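Local coordinates for outer membrane porin protein 32 (Delftia acidovorans, PDB 2FGQ) that forms anion-selective channels across the bacterial outer membrane as a homotrimeric porin and binds malate, at the interface of chains A and B. Numbering follows the deposited sequence. Chains: chain A/B, Outer membrane porin protein 32.

The interface of chains A and B. Residues chain A 90-91, 137-138, 156; chain B 12, 14, 29.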
# COMPACT_ATOMS: atom_id res chain seq x y z
N LEU A 90 -0.41 0.53 21.96
CA LEU A 90 -0.79 -0.76 21.39
C LEU A 90 -0.55 -0.76 19.90
O LEU A 90 -1.07 0.13 19.22
CB LEU A 90 -2.29 -1.02 21.56
CG LEU A 90 -2.94 -1.52 22.87
CD1 LEU A 90 -2.25 -1.25 24.09
CD2 LEU A 90 -4.46 -1.28 22.94
N GLY A 91 0.12 -1.80 19.41
CA GLY A 91 0.35 -1.96 17.99
C GLY A 91 1.80 -2.17 17.63
O GLY A 91 2.74 -2.01 18.45
N LEU A 137 2.33 -5.85 19.87
CA LEU A 137 3.08 -5.26 20.98
C LEU A 137 2.24 -4.30 21.86
O LEU A 137 1.46 -3.48 21.37
CB LEU A 137 4.27 -4.51 20.36
CG LEU A 137 5.19 -3.78 21.36
CD1 LEU A 137 5.98 -4.76 22.24
CD2 LEU A 137 6.14 -2.92 20.56
N ILE A 138 2.45 -4.42 23.17
CA ILE A 138 1.97 -3.45 24.14
C ILE A 138 3.19 -2.92 24.85
O ILE A 138 3.98 -3.73 25.35
CB ILE A 138 1.05 -4.09 25.19
CG1 ILE A 138 -0.19 -4.63 24.50
CG2 ILE A 138 0.65 -3.03 26.21
CD1 ILE A 138 -1.24 -5.30 25.44
N PHE A 156 2.58 -10.44 22.08
CA PHE A 156 1.94 -11.73 22.05
C PHE A 156 2.39 -12.58 20.84
O PHE A 156 2.44 -12.12 19.71
CB PHE A 156 0.42 -11.56 21.95
CG PHE A 156 -0.20 -10.82 23.10
CD1 PHE A 156 -0.35 -9.46 23.07
CD2 PHE A 156 -0.67 -11.51 24.20
CE1 PHE A 156 -0.94 -8.79 24.13
CE2 PHE A 156 -1.25 -10.84 25.29
CZ PHE A 156 -1.39 -9.49 25.26
N THR B 12 -7.76 -1.01 18.30
CA THR B 12 -6.86 -2.10 18.64
C THR B 12 -7.23 -2.62 20.01
O THR B 12 -7.63 -1.85 20.89
CB THR B 12 -5.41 -1.62 18.54
OG1 THR B 12 -5.16 -1.21 17.20
CG2 THR B 12 -4.39 -2.71 18.78
N VAL B 14 -6.93 -6.18 23.04
CA VAL B 14 -6.52 -7.50 23.46
C VAL B 14 -7.75 -8.41 23.34
O VAL B 14 -8.87 -8.00 23.62
CB VAL B 14 -5.93 -7.49 24.89
CG1 VAL B 14 -5.67 -8.87 25.36
CG2 VAL B 14 -4.64 -6.68 24.91
N LEU B 29 -3.08 -9.61 20.53
CA LEU B 29 -3.40 -8.23 20.21
C LEU B 29 -4.15 -8.29 18.88
O LEU B 29 -3.59 -8.77 17.91
CB LEU B 29 -2.15 -7.35 20.11
CG LEU B 29 -2.47 -5.85 20.15
CD1 LEU B 29 -2.73 -5.42 21.59
CD2 LEU B 29 -1.39 -5.03 19.50
O HOH W 1 -2.59 -0.23 16.96
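B:Leu29 pushes its forked tip between A:Leu90, A:Gly91 and A:Ile138, and the other contacts of this patch of the trimer interface flank that insertion. The outer wall of one porin subunit meets that of the next here through apolar side chains packed against each other and against backbone. CG of B:Leu29 stands anti to its backbone N (chi1 -165°), a setting that points the branch toward chain A. The two methyls do different jobs. CD2 of B:Leu29 lies against backbone, 3.6 Å from the amide N of A:Gly91 and 3.7 Å from the carbonyl O of A:Leu137; the same methyl also lies against CA of A:Gly91. CD1 of B:Leu29 meets side chains instead, resting 4.0 Å from CG1 of A:Ile138 and touching CG of A:Leu90. An alanine in place of B:Leu29 would probably leave a gap between A:Leu90 and A:Ile138 and deprive the A:Gly91 backbone of its methyl cover.

Beside this core, A:Ile138 reaches on to a second residue of chain B: its CD1 tip meets CG2 of B:Val14 at 3.7 Å, the two side chains crossing at about a right angle. Within chain A the same CD1 sits at the edge of the A:Phe156 ring, in its plane. Backbone N of B:Leu29 lies above the plane of that ring, just beyond its rim, 3.7 Å from ring atom CD1 of A:Phe156, a van der Waals contact that also takes in CB of the leucine. Next to the water, CG2 of B:Thr12 packs against CB of A:Leu90, and CD2 of A:Leu90 lies against the carbonyl O of B:Thr12 at 3.8 Å.

Direct polar pairing between the chains is absent from this patch; a water supplies the polar link. While CG2 of B:Thr12 faces A:Leu90, the threonine hydroxyl OG1 points to the water, 2.8 Å away, and the carbonyl O of A:Leu90 meets the same water at 2.7 Å.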